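Local coordinates for protein metallo-beta-lactamase (Serratia marcescens, PDB 6K4X) that probably inactivates beta-lactam antibiotics by hydrolysing their beta-lactam ring at a two-zinc active site, as a subclass B3 metallo-beta-lactamase, at residues A[176-180]-A[252-256]; A[146-150]-A[195-199]; A[5-9]-A[44-50]. The contacts are given in a common frame with arbitrary orientation. Numbering follows the deposited sequence.

Contact 1 of 3, residues A[176-180]-A[252-256]; sequences LTAVS and RLETR. With D0U (4-azanyl-2-sulfanyl-benzoic acid), chain E; SO4 (sulfate ion), chain G.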
loop_
_atom_site.group_PDB
_atom_site.type_symbol
_atom_site.label_atom_id
_atom_site.label_comp_id
_atom_site.label_asym_id
_atom_site.label_seq_id
_atom_site.Cartn_x
_atom_site.Cartn_y
_atom_site.Cartn_z
ATOM N N LEU A 176 -7.429 5.859 -0.149
ATOM C CA LEU A 176 -8.788 6.055 -0.644
ATOM C C LEU A 176 -9.144 7.543 -0.690
ATOM O O LEU A 176 -10.325 7.907 -0.553
ATOM C CB LEU A 176 -9.761 5.318 0.266
ATOM C CG LEU A 176 -9.509 3.827 0.448
ATOM C CD1 LEU A 176 -10.556 3.232 1.373
ATOM C CD2 LEU A 176 -9.462 3.092 -0.886
ATOM N N THR A 177 -8.136 8.405 -0.855
ATOM C CA THR A 177 -8.282 9.831 -0.639
ATOM C C THR A 177 -8.604 10.571 -1.940
ATOM O O THR A 177 -7.898 10.478 -2.951
ATOM C CB THR A 177 -7.000 10.376 -0.022
ATOM O OG1 THR A 177 -5.916 9.974 -0.861
ATOM C CG2 THR A 177 -6.805 9.892 1.396
ATOM N N ALA A 178 -9.619 11.421 -1.859
ATOM C CA ALA A 178 -9.990 12.373 -2.906
ATOM C C ALA A 178 -9.130 13.623 -2.735
ATOM O O ALA A 178 -9.285 14.417 -1.775
ATOM C CB ALA A 178 -11.457 12.713 -2.806
ATOM N N VAL A 179 -8.128 13.754 -3.600
ATOM C CA VAL A 179 -7.187 14.900 -3.591
ATOM C C VAL A 179 -6.906 15.224 -5.053
ATOM O O VAL A 179 -6.943 14.362 -5.905
ATOM C CB VAL A 179 -5.909 14.557 -2.803
ATOM C CG1 VAL A 179 -5.291 13.268 -3.294
ATOM C CG2 VAL A 179 -4.831 15.634 -2.784
ATOM N N SER A 180 -6.675 16.492 -5.368
ATOM C CA SER A 180 -6.529 16.839 -6.774
ATOM C C SER A 180 -5.663 18.074 -6.953
ATOM O O SER A 180 -5.387 18.808 -6.020
ATOM C CB SER A 180 -7.866 17.076 -7.407
ATOM O OG SER A 180 -8.407 18.343 -7.016
ATOM N N ARG A 252 -13.904 12.377 3.443
ATOM C CA ARG A 252 -13.075 13.293 2.683
ATOM C C ARG A 252 -13.742 13.588 1.331
ATOM O O ARG A 252 -13.747 14.742 0.887
ATOM C CB ARG A 252 -11.683 12.693 2.493
ATOM C CG ARG A 252 -10.706 13.606 1.775
ATOM C CD ARG A 252 -9.293 13.052 1.849
ATOM N NE ARG A 252 -8.346 13.973 1.243
ATOM C CZ ARG A 252 -7.063 14.055 1.518
ATOM N NH1 ARG A 252 -6.528 13.265 2.426
ATOM N NH2 ARG A 252 -6.317 14.887 0.821
ATOM N N LEU A 253 -14.297 12.569 0.685
ATOM C CA LEU A 253 -14.982 12.818 -0.576
ATOM C C LEU A 253 -16.245 13.654 -0.367
ATOM O O LEU A 253 -16.488 14.583 -1.141
ATOM C CB LEU A 253 -15.323 11.505 -1.273
ATOM C CG LEU A 253 -16.132 11.664 -2.567
ATOM C CD1 LEU A 253 -15.364 12.441 -3.621
ATOM C CD2 LEU A 253 -16.507 10.289 -3.111
ATOM N N GLU A 254 -17.032 13.361 0.666
ATOM C CA GLU A 254 -18.254 14.121 0.856
ATOM C C GLU A 254 -17.942 15.578 1.179
ATOM O O GLU A 254 -18.608 16.490 0.689
ATOM C CB GLU A 254 -19.138 13.487 1.924
ATOM C CG GLU A 254 -19.784 12.190 1.434
ATOM C CD GLU A 254 -20.566 12.285 0.116
ATOM O OE1 GLU A 254 -21.127 13.376 -0.204
ATOM O OE2 GLU A 254 -20.623 11.302 -0.642
ATOM N N THR A 255 -16.918 15.808 1.989
ATOM C CA THR A 255 -16.503 17.174 2.275
ATOM C C THR A 255 -16.107 17.881 0.977
ATOM O O THR A 255 -16.427 19.056 0.746
ATOM C CB THR A 255 -15.358 17.193 3.300
ATOM O OG1 THR A 255 -15.832 16.738 4.571
ATOM C CG2 THR A 255 -14.806 18.583 3.519
ATOM N N ARG A 256 -15.344 17.193 0.134
ATOM C CA ARG A 256 -14.874 17.764 -1.143
ATOM C C ARG A 256 -16.049 18.091 -2.066
ATOM O O ARG A 256 -16.131 19.206 -2.603
ATOM C CB ARG A 256 -13.904 16.800 -1.810
ATOM C CG ARG A 256 -13.447 17.241 -3.196
ATOM C CD ARG A 256 -12.771 18.615 -3.202
ATOM N NE ARG A 256 -12.410 19.011 -4.561
ATOM C CZ ARG A 256 -11.215 18.879 -5.120
ATOM N NH1 ARG A 256 -10.209 18.335 -4.452
ATOM N NH2 ARG A 256 -11.048 19.267 -6.371
HETATM O O2 D0U E . -1.709 8.476 -0.624
HETATM C C7 D0U E . -2.452 9.439 -0.336
HETATM O O1 D0U E . -3.520 9.287 0.325
HETATM C C3 D0U E . -2.127 10.822 -0.777
HETATM C C2 D0U E . -2.895 11.860 -0.181
HETATM C C4 D0U E . -1.122 11.134 -1.709
HETATM S S1 D0U E . -0.003 10.093 -2.469
HETATM C C5 D0U E . -0.958 12.498 -2.039
HETATM C C6 D0U E . -1.723 13.518 -1.470
HETATM N N1 D0U E . -1.502 14.851 -1.794
HETATM C C1 D0U E . -2.661 13.189 -0.533
HETATM S S SO4 G . -7.925 12.090 5.557
HETATM O O1 SO4 G . -9.278 12.593 5.470
HETATM O O2 SO4 G . -7.523 11.315 4.376
HETATM O O3 SO4 G . -7.016 13.263 5.691
HETATM O O4 SO4 G . -7.771 11.266 6.761
HETATM O O HOH W 1 -10.088 17.077 -1.891
#
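This is a loop-on-helix contact, largely polar, in which two arginines of the long C-terminal helix 241-260 reach over the loop that follows strand 166-173. Arg-252 and Arg-256 stand one helical turn apart, linked by the backbone bond from Arg-256 N to Arg-252 O (3.0 Å), so both CA-to-CB bonds point toward residues 176-180. Arg-252, fully extended, gives a weak hydrogen bond from NE to Ala-178 O (3.2 Å, 135° at the hydrogen); one face of its guanidinium covers Thr-177 CB, and its NH2 lies 3.7 Å from Val-179 CB. Its NH1 binds O2 of a sulfate ion at 2.9 Å, a group probably left from crystallisation. Arg-256 closes a fork on Ser-180 OG, from NH2 at 2.9 Å and NH1 at 3.1 Å, while its NE forms a salt bridge with Glu-260. A water joins the two systems, donating to Ala-178 O (2.8 Å) and accepting from Arg-256 NH1 (2.9 Å).

The loop is a wall of the metallo-beta-lactamase active site, here occupied by the inhibitor 4-amino-2-sulfanylbenzoic acid: Thr-177 OG1 donates to its carboxylate O1 at 2.8 Å, and Val-179 CG2 comes within 3.6 Å of its amino N1. Beneath the polar layer Ala-178, the loop residue most covered by the helix, sets CB 4.0 Å from Leu-253 CD1. Leu-196 of helix 190-205 touches both of these side chains.

Contact 2 of 3, residues A[146-150]-A[195-199]; sequences ATPGH and SLRGS. With ZN (zinc ion), chain B; D0U (4-azanyl-2-sulfanyl-benzoic acid), chain E.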
loop_
_atom_site.group_PDB
_atom_site.type_symbol
_atom_site.label_atom_id
_atom_site.label_comp_id
_atom_site.label_asym_id
_atom_site.label_seq_id
_atom_site.Cartn_x
_atom_site.Cartn_y
_atom_site.Cartn_z
ATOM N N ALA A 146 -9.217 -4.722 -6.095
ATOM C CA ALA A 146 -9.253 -3.443 -6.788
ATOM C C ALA A 146 -9.882 -2.403 -5.872
ATOM O O ALA A 146 -11.026 -2.544 -5.430
ATOM C CB ALA A 146 -10.011 -3.554 -8.083
ATOM N N THR A 147 -9.135 -1.329 -5.630
ATOM C CA THR A 147 -9.626 -0.193 -4.861
ATOM C C THR A 147 -9.274 1.091 -5.588
ATOM O O THR A 147 -8.462 1.881 -5.111
ATOM C CB THR A 147 -9.116 -0.185 -3.409
ATOM O OG1 THR A 147 -7.684 -0.201 -3.337
ATOM C CG2 THR A 147 -9.652 -1.361 -2.629
ATOM N N PRO A 148 -9.882 1.319 -6.760
ATOM C CA PRO A 148 -9.617 2.518 -7.552
ATOM C C PRO A 148 -10.218 3.779 -6.923
ATOM O O PRO A 148 -11.057 3.734 -6.004
ATOM C CB PRO A 148 -10.303 2.192 -8.882
ATOM C CG PRO A 148 -11.480 1.329 -8.471
ATOM C CD PRO A 148 -10.887 0.443 -7.391
ATOM N N GLY A 149 -9.800 4.907 -7.465
ATOM C CA GLY A 149 -10.382 6.175 -7.153
ATOM C C GLY A 149 -9.328 7.227 -6.929
ATOM O O GLY A 149 -9.311 8.252 -7.589
ATOM N N HIS A 150 -8.412 6.978 -5.997
ATOM C CA HIS A 150 -7.189 7.799 -5.863
ATOM C C HIS A 150 -6.305 7.648 -7.107
ATOM O O HIS A 150 -5.672 8.621 -7.536
ATOM C CB HIS A 150 -6.516 7.468 -4.544
ATOM C CG HIS A 150 -5.283 8.232 -4.245
ATOM N ND1 HIS A 150 -5.322 9.460 -3.656
ATOM C CD2 HIS A 150 -3.980 7.910 -4.380
ATOM C CE1 HIS A 150 -4.072 9.859 -3.422
ATOM N NE2 HIS A 150 -3.218 8.946 -3.904
ATOM N N SER A 195 -15.800 5.198 -8.609
ATOM C CA SER A 195 -14.715 4.282 -8.235
ATOM C C SER A 195 -14.381 4.419 -6.750
ATOM O O SER A 195 -14.266 3.413 -6.039
ATOM C CB SER A 195 -13.502 4.543 -9.060
ATOM O OG SER A 195 -13.659 4.052 -10.373
ATOM N N LEU A 196 -14.263 5.653 -6.293
ATOM C CA LEU A 196 -13.985 5.896 -4.884
ATOM C C LEU A 196 -15.082 5.253 -4.030
ATOM O O LEU A 196 -14.817 4.575 -3.034
ATOM C CB LEU A 196 -13.933 7.401 -4.605
ATOM C CG LEU A 196 -12.609 8.097 -4.942
ATOM C CD1 LEU A 196 -12.790 9.593 -4.892
ATOM C CD2 LEU A 196 -11.472 7.651 -4.034
ATOM N N ARG A 197 -16.348 5.481 -4.404
ATOM C CA ARG A 197 -17.454 4.970 -3.590
ATOM C C ARG A 197 -17.459 3.450 -3.583
ATOM O O ARG A 197 -17.709 2.840 -2.528
ATOM C CB ARG A 197 -18.785 5.540 -4.068
ATOM C CG ARG A 197 -18.926 7.002 -3.696
ATOM C CD ARG A 197 -20.186 7.599 -4.268
ATOM N NE ARG A 197 -20.375 8.928 -3.724
ATOM C CZ ARG A 197 -21.209 9.848 -4.205
ATOM N NH1 ARG A 197 -21.339 11.000 -3.559
ATOM N NH2 ARG A 197 -21.894 9.610 -5.311
ATOM N N GLY A 198 -17.195 2.822 -4.724
ATOM C CA GLY A 198 -17.093 1.372 -4.746
ATOM C C GLY A 198 -15.959 0.873 -3.856
ATOM O O GLY A 198 -16.063 -0.177 -3.224
ATOM N N SER A 199 -14.857 1.623 -3.802
ATOM C CA SER A 199 -13.718 1.247 -2.983
ATOM C C SER A 199 -14.019 1.373 -1.486
ATOM O O SER A 199 -13.607 0.506 -0.721
ATOM C CB SER A 199 -12.505 2.022 -3.388
ATOM O OG SER A 199 -12.141 1.639 -4.687
HETATM ZN ZN ZN B . -1.205 8.801 -3.907
HETATM O O2 D0U E . -1.709 8.476 -0.624
HETATM C C7 D0U E . -2.452 9.439 -0.336
HETATM O O1 D0U E . -3.520 9.287 0.325
HETATM C C3 D0U E . -2.127 10.822 -0.777
HETATM C C2 D0U E . -2.895 11.860 -0.181
HETATM C C4 D0U E . -1.122 11.134 -1.709
HETATM S S1 D0U E . -0.003 10.093 -2.469
HETATM C C5 D0U E . -0.958 12.498 -2.039
HETATM C C6 D0U E . -1.723 13.518 -1.470
HETATM N N1 D0U E . -1.502 14.851 -1.794
HETATM C C1 D0U E . -2.661 13.189 -0.533
#
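Gly-149 has backbone angles (phi 136°, psi -56°) that would jam a CB against the preceding carbonyl oxygen, and the helix excludes one as well: an ideal CB would sit 2.5 Å from Leu-196 CD2. Without it, the glycine CA approaches Leu-196 CD2 to 3.6 Å, and the CA atoms of the two residues are 4.3 Å apart. Beside this close approach Ser-199 OG lies 2.7 Å from Pro-148 O and 3.1 Å from Ser-195 O, its own helix's carbonyl; either can accept its proton. Pro-148 adds a ring contact, CG to Ser-195 CB at 3.8 Å. The next residue, His-150, turns its side-chain end away from the helix and binds zinc through NE2 at 2.0 Å, while ND1 is hydrogen-bonded to Thr-177 O. His-72, His-74 and the inhibitor's S1, 2.3 Å from the metal, complete the coordination. A tight loop after strand 140-146, backed by helix 190-205 and delivering a zinc histidine, is characteristic of the metallo-beta-lactamase active site.

Contact 3 of 3, residues A[5-9]-A[44-50]; sequences WSSPQ and TEKGAQV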
loop_
_atom_site.group_PDB
_atom_site.type_symbol
_atom_site.label_atom_id
_atom_site.label_comp_id
_atom_site.label_asym_id
_atom_site.label_seq_id
_atom_site.Cartn_x
_atom_site.Cartn_y
_atom_site.Cartn_z
ATOM N N TRP A 5 8.886 10.944 4.410
ATOM C CA TRP A 5 8.578 9.813 3.548
ATOM C C TRP A 5 9.804 8.950 3.286
ATOM O O TRP A 5 9.666 7.813 2.920
ATOM C CB TRP A 5 8.078 10.261 2.181
ATOM C CG TRP A 5 6.745 10.913 2.148
ATOM C CD1 TRP A 5 5.823 10.969 3.138
ATOM C CD2 TRP A 5 6.224 11.661 1.037
ATOM N NE1 TRP A 5 4.719 11.663 2.697
ATOM C CE2 TRP A 5 4.953 12.110 1.424
ATOM C CE3 TRP A 5 6.719 11.990 -0.227
ATOM C CZ2 TRP A 5 4.154 12.865 0.567
ATOM C CZ3 TRP A 5 5.925 12.735 -1.074
ATOM C CH2 TRP A 5 4.666 13.171 -0.672
ATOM N N SER A 6 11.006 9.544 3.384
ATOM C CA SER A 6 12.252 8.850 3.091
ATOM C C SER A 6 13.031 8.495 4.359
ATOM O O SER A 6 14.140 7.996 4.237
ATOM C CB SER A 6 13.134 9.697 2.200
ATOM O OG SER A 6 12.490 9.953 0.960
ATOM N N SER A 7 12.477 8.753 5.529
ATOM C CA SER A 7 13.261 8.702 6.761
ATOM C C SER A 7 13.545 7.262 7.174
ATOM O O SER A 7 12.690 6.362 7.085
ATOM C CB SER A 7 12.570 9.418 7.870
ATOM O OG SER A 7 11.297 8.861 8.145
ATOM N N PRO A 8 14.737 7.017 7.753
ATOM C CA PRO A 8 14.993 5.740 8.414
ATOM C C PRO A 8 13.919 5.410 9.446
ATOM O O PRO A 8 13.316 6.299 10.083
ATOM C CB PRO A 8 16.357 5.968 9.073
ATOM C CG PRO A 8 17.039 6.912 8.112
ATOM C CD PRO A 8 15.941 7.875 7.699
ATOM N N GLN A 9 13.723 4.111 9.648
ATOM C CA GLN A 9 12.747 3.583 10.596
ATOM C C GLN A 9 13.162 2.150 10.929
ATOM O O GLN A 9 13.276 1.317 10.035
ATOM C CB GLN A 9 11.331 3.621 10.007
ATOM C CG GLN A 9 10.310 2.833 10.814
ATOM C CD GLN A 9 10.074 3.402 12.185
ATOM O OE1 GLN A 9 9.795 4.597 12.334
ATOM N NE2 GLN A 9 10.153 2.546 13.194
ATOM N N THR A 44 9.736 5.940 -1.261
ATOM C CA THR A 44 10.263 6.899 -2.204
ATOM C C THR A 44 11.555 6.367 -2.818
ATOM O O THR A 44 12.107 5.348 -2.409
ATOM C CB THR A 44 10.601 8.229 -1.529
ATOM O OG1 THR A 44 11.601 7.936 -0.543
ATOM C CG2 THR A 44 9.412 8.899 -0.879
ATOM N N GLU A 45 12.060 7.078 -3.836
ATOM C CA GLU A 45 13.309 6.734 -4.443
ATOM C C GLU A 45 14.425 6.689 -3.380
ATOM O O GLU A 45 15.131 5.714 -3.290
ATOM C CB GLU A 45 13.571 7.749 -5.554
ATOM C CG GLU A 45 14.927 7.686 -6.201
ATOM C CD GLU A 45 15.074 8.696 -7.337
ATOM O OE1 GLU A 45 14.155 9.552 -7.515
ATOM O OE2 GLU A 45 16.079 8.611 -8.036
ATOM N N LYS A 46 14.534 7.738 -2.561
ATOM C CA LYS A 46 15.540 7.756 -1.493
ATOM C C LYS A 46 15.223 6.653 -0.477
ATOM O O LYS A 46 16.127 6.023 0.089
ATOM C CB LYS A 46 15.550 9.128 -0.823
ATOM C CG LYS A 46 16.199 10.248 -1.627
ATOM C CD LYS A 46 16.463 11.488 -0.806
ATOM C CE LYS A 46 15.228 12.040 -0.133
ATOM N NZ LYS A 46 14.159 12.313 -1.119
ATOM N N GLY A 47 13.935 6.409 -0.250
ATOM C CA GLY A 47 13.482 5.419 0.716
ATOM C C GLY A 47 13.862 3.999 0.341
ATOM O O GLY A 47 13.920 3.144 1.227
ATOM N N ALA A 48 14.106 3.706 -0.934
ATOM C CA ALA A 48 14.475 2.342 -1.294
ATOM C C ALA A 48 15.690 1.878 -0.495
ATOM O O ALA A 48 15.799 0.705 -0.163
ATOM C CB ALA A 48 14.733 2.207 -2.774
ATOM N N GLN A 49 16.642 2.776 -0.240
ATOM C CA GLN A 49 17.850 2.379 0.508
ATOM C C GLN A 49 17.494 2.024 1.952
ATOM O O GLN A 49 18.172 1.184 2.565
ATOM C CB GLN A 49 18.905 3.492 0.468
ATOM C CG GLN A 49 19.293 3.892 -0.948
ATOM C CD GLN A 49 19.640 2.716 -1.831
ATOM O OE1 GLN A 49 19.163 2.593 -2.966
ATOM N NE2 GLN A 49 20.476 1.830 -1.319
ATOM N N VAL A 50 16.476 2.693 2.508
ATOM C CA VAL A 50 15.968 2.381 3.830
ATOM C C VAL A 50 15.287 1.008 3.829
ATOM O O VAL A 50 15.572 0.172 4.694
ATOM C CB VAL A 50 15.050 3.513 4.322
ATOM C CG1 VAL A 50 14.322 3.154 5.588
ATOM C CG2 VAL A 50 15.806 4.823 4.488
#
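Ser-6, Val-50 and Thr-44 give up the most surface here, 84, 68 and 55 Å², and all three aim their CA-to-CB bonds across the interface. The polar half rests on Ser-6 OG and Thr-44 OG1, hydrogen-bonded at 2.7 Å with either hydroxyl able to donate. Thr-44 OG1 also accepts from Gly-47 N (2.8 Å, 142° at the hydrogen), so the N-terminal segment joins a capping interaction at the entrance to helix 47-57. Lys-46 NZ stays 3.6 Å from Ser-6 OG without a hydrogen bond. Three residues on from Gly-47, Val-50 packs its methyls on the backbone of residues 6-8: CG2 lies 3.6 Å from Ser-6 O, and CG1 is 3.9 Å from both Ser-7 O and Pro-8 CA. Pro-8 CG and Val-50 CG2 form a looser apolar pair at 4.4 Å. The methyl of Thr-44, CG2, packs 3.6 Å from Trp-5 CB, whereas the end of the indole leads away from this segment to the side chains of Asp-76 and His-215. The contact joins the N-terminal segment to the start of helix 47-57, and Trp-5 lies next to the second zinc site of this metallo-beta-lactamase.

How the contacts relate
Contacts 1 and 2 are in direct touch, their centres about 11 Å apart and their segments alternating along the chain. Thr-177 O of contact 1 lies 2.9 Å from His-150 ND1 of contact 2, joining the pocket loop to the zinc histidine, and Val-179 CG1 packs 3.6 Å from His-150 CE1. A salt bridge from Glu-254 OE2 to Arg-197 NH1 (3.0 Å) ties helix 241-260 to helix 190-205. Both contacts touch the inhibitor. Contact 3 stands apart, with its centre about 27 Å from each of the others and its nearest atoms about 10 Å from contact 1 and about 9 Å from contact 2. Even so, the Trp-5 side chain is about 6 Å from the inhibitor, so contact 3 reaches the site through Trp-5, from the opposite side of the chain's centre to contact 2.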